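Local coordinates for heme utilization carrier protein (Escherichia coli O157:H7, PDB 6U9J), which probably binds and carries heme in the cytosol as part of the bacterial heme-uptake and utilization pathway, at the interface of chains A and B. Coordinates in Å, arbitrary orientation; residue numbers count along the deposited sequence, not the author numbering. Chains: chain A/B, Heme utilization carrier protein.

The interface of chains A and B. Residues chain A 59, 61, 86, 91-95, 130; chain B 61, 66-70.
The carbonyl oxygen of B:Glu69 accepts a short, nearly straight bond from chain A: the amide N of A:Ser93 donates to B:Glu69 O at 2.8 Å, nearly along the C=O axis (169° at H), and this counts as one bond on that oxygen. The same two residues bond a second time, B:Glu69 N giving its hydrogen to A:Ser93 O at 2.9 Å, here from above the carbonyl plane. Two residues further along, A:His95 and B:Ile67 repeat the pairing. A:His95 N approaches B:Ile67 O in the carbonyl plane at 2.9 Å, through a more bent bond (149° at H), while B:Ile67 N meets A:His95 O almost end-on. Strand 92-96 of chain A and strand 66-71 of chain B therefore run antiparallel, edge to edge, as one sheet across the two chains.

On one face B:Leu68 reaches into chain A. Its CG lies anti to the carbonyl carbon, and CD1 touches A:Leu130 CD1 at 4.0 Å, the two leucines crossing obliquely. The B:Leu68 side chain also runs past that of A:Val61 in the opposite direction. A:Val61 CG1 meets B:Val61 CG2 tip to tip at 3.7 Å; each of these two methyls takes the crowded position between backbone N and carbonyl carbon. Branched aliphatic groups suit this greasy layer. A:Gly94, paired with B:Leu68, adds no side chain to this face, which may ease the leucine's fit. B:Phe70 projects to the same side, and A:Gly91 sits above its ring plane, displaced outward past the CD1-CE1 side, with CD1 4.1 Å from A:Gly91 CA.

The opposite face is more polar. The extended B:Glu69 chain starts from the crowded position (chi1 60°), laying CG against the A:Ser93 backbone, where a small serine leaves the strand easy to cover. Its carboxylate OE1 stands 5.3 Å from A:His95 NE2, without contact, and might favour a protonated imidazole.

With its two-fold twin, this backbone pairing and aliphatic packing join the two copies by a continuous sheet, plausibly the protein's working dimer.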
loop_
_atom_site.group_PDB
_atom_site.type_symbol
_atom_site.label_atom_id
_atom_site.label_comp_id
_atom_site.label_asym_id
_atom_site.label_seq_id
_atom_site.Cartn_x
_atom_site.Cartn_y
_atom_site.Cartn_z
ATOM N N THR A 59 -8.195 -4.816 -2.651
ATOM C CA THR A 59 -7.592 -3.529 -2.953
ATOM C C THR A 59 -6.081 -3.677 -2.900
ATOM O O THR A 59 -5.550 -4.241 -1.939
ATOM C CB THR A 59 -8.050 -2.473 -1.950
ATOM O OG1 THR A 59 -9.479 -2.385 -1.972
ATOM C CG2 THR A 59 -7.450 -1.118 -2.290
ATOM N N VAL A 61 -2.106 -1.943 -3.645
ATOM C CA VAL A 61 -1.181 -0.862 -3.949
ATOM C C VAL A 61 0.180 -1.473 -4.258
ATOM O O VAL A 61 0.598 -2.438 -3.610
ATOM C CB VAL A 61 -1.100 0.165 -2.801
ATOM C CG1 VAL A 61 -0.548 -0.474 -1.538
ATOM C CG2 VAL A 61 -0.273 1.371 -3.234
ATOM N N LEU A 86 -10.307 7.474 4.362
ATOM C CA LEU A 86 -11.087 6.265 4.540
ATOM C C LEU A 86 -11.533 6.126 5.985
ATOM O O LEU A 86 -10.782 6.440 6.916
ATOM C CB LEU A 86 -10.268 5.041 4.125
ATOM C CG LEU A 86 -9.811 5.047 2.666
ATOM C CD1 LEU A 86 -9.131 3.708 2.286
ATOM C CD2 LEU A 86 -10.972 5.343 1.741
ATOM N N GLY A 91 -10.084 -3.112 9.294
ATOM C CA GLY A 91 -8.660 -3.270 9.071
ATOM C C GLY A 91 -8.006 -2.243 8.169
ATOM O O GLY A 91 -7.062 -1.570 8.593
ATOM N N MET A 92 -8.467 -2.105 6.928
ATOM C CA MET A 92 -7.851 -1.181 5.986
ATOM C C MET A 92 -8.438 0.209 6.163
ATOM O O MET A 92 -9.660 0.374 6.190
ATOM C CB MET A 92 -8.046 -1.636 4.536
ATOM C CG MET A 92 -7.558 -0.613 3.497
ATOM S SD MET A 92 -7.613 -1.182 1.771
ATOM C CE MET A 92 -9.024 -0.286 1.162
ATOM N N SER A 93 -7.561 1.196 6.277
ATOM C CA SER A 93 -7.924 2.592 6.242
ATOM C C SER A 93 -6.824 3.300 5.471
ATOM O O SER A 93 -6.004 2.662 4.803
ATOM C CB SER A 93 -8.106 3.158 7.654
ATOM O OG SER A 93 -8.641 4.466 7.582
ATOM N N GLY A 94 -6.804 4.616 5.554
ATOM C CA GLY A 94 -5.768 5.426 4.958
ATOM C C GLY A 94 -6.371 6.611 4.237
ATOM O O GLY A 94 -7.479 7.053 4.557
ATOM N N HIS A 95 -5.624 7.141 3.268
ATOM C CA HIS A 95 -6.075 8.305 2.520
ATOM C C HIS A 95 -5.571 8.240 1.089
ATOM O O HIS A 95 -4.499 7.693 0.814
ATOM C CB HIS A 95 -5.601 9.612 3.169
ATOM C CG HIS A 95 -5.401 9.508 4.645
ATOM N ND1 HIS A 95 -6.427 9.655 5.554
ATOM C CD2 HIS A 95 -4.294 9.223 5.366
ATOM C CE1 HIS A 95 -5.952 9.489 6.775
ATOM N NE2 HIS A 95 -4.663 9.221 6.688
ATOM N N LEU A 130 -3.801 2.936 -7.720
ATOM C CA LEU A 130 -4.535 2.007 -6.877
ATOM C C LEU A 130 -5.253 1.048 -7.805
ATOM O O LEU A 130 -5.603 1.424 -8.921
ATOM C CB LEU A 130 -5.540 2.739 -5.981
ATOM C CG LEU A 130 -6.114 1.911 -4.843
ATOM C CD1 LEU A 130 -5.064 1.648 -3.768
ATOM C CD2 LEU A 130 -7.326 2.617 -4.258
ATOM N N VAL B 61 1.888 1.627 4.028
ATOM C CA VAL B 61 2.635 1.870 2.798
ATOM C C VAL B 61 2.309 3.278 2.306
ATOM O O VAL B 61 1.141 3.664 2.278
ATOM C CB VAL B 61 2.294 0.834 1.709
ATOM C CG1 VAL B 61 3.170 -0.380 1.854
ATOM C CG2 VAL B 61 0.827 0.459 1.780
ATOM N N VAL B 66 -1.149 7.746 -2.344
ATOM C CA VAL B 66 -1.958 6.861 -1.520
ATOM C C VAL B 66 -1.186 6.554 -0.244
ATOM O O VAL B 66 0.033 6.352 -0.280
ATOM C CB VAL B 66 -2.305 5.553 -2.275
ATOM C CG1 VAL B 66 -2.905 4.506 -1.338
ATOM C CG2 VAL B 66 -3.241 5.833 -3.451
ATOM N N ILE B 67 -1.895 6.534 0.881
ATOM C CA ILE B 67 -1.447 5.859 2.092
ATOM C C ILE B 67 -2.480 4.800 2.408
ATOM O O ILE B 67 -3.664 5.109 2.562
ATOM C CB ILE B 67 -1.309 6.805 3.291
ATOM C CG1 ILE B 67 -0.535 8.055 2.907
ATOM C CG2 ILE B 67 -0.653 6.057 4.439
ATOM C CD1 ILE B 67 0.868 7.795 2.680
ATOM N N LEU B 68 -2.049 3.559 2.502
ATOM C CA LEU B 68 -2.930 2.507 2.967
ATOM C C LEU B 68 -2.367 2.005 4.280
ATOM O O LEU B 68 -1.150 1.837 4.413
ATOM C CB LEU B 68 -3.054 1.365 1.955
ATOM C CG LEU B 68 -3.900 1.694 0.719
ATOM C CD1 LEU B 68 -4.161 0.447 -0.112
ATOM C CD2 LEU B 68 -5.207 2.365 1.105
ATOM N N GLU B 69 -3.232 1.814 5.255
ATOM C CA GLU B 69 -2.787 1.291 6.531
ATOM C C GLU B 69 -3.712 0.166 6.932
ATOM O O GLU B 69 -4.926 0.223 6.707
ATOM C CB GLU B 69 -2.730 2.371 7.616
ATOM C CG GLU B 69 -4.022 3.061 7.913
ATOM C CD GLU B 69 -3.828 4.237 8.867
ATOM O OE1 GLU B 69 -2.710 4.796 8.916
ATOM O OE2 GLU B 69 -4.795 4.600 9.564
ATOM N N PHE B 70 -3.127 -0.875 7.499
ATOM C CA PHE B 70 -3.877 -2.060 7.895
ATOM C C PHE B 70 -3.650 -2.303 9.374
ATOM O O PHE B 70 -2.509 -2.475 9.809
ATOM C CB PHE B 70 -3.465 -3.303 7.109
ATOM C CG PHE B 70 -4.116 -4.568 7.612
ATOM C CD1 PHE B 70 -5.402 -4.897 7.224
ATOM C CD2 PHE B 70 -3.448 -5.420 8.481
ATOM C CE1 PHE B 70 -6.008 -6.049 7.685
ATOM C CE2 PHE B 70 -4.048 -6.577 8.941
ATOM C CZ PHE B 70 -5.330 -6.888 8.540
#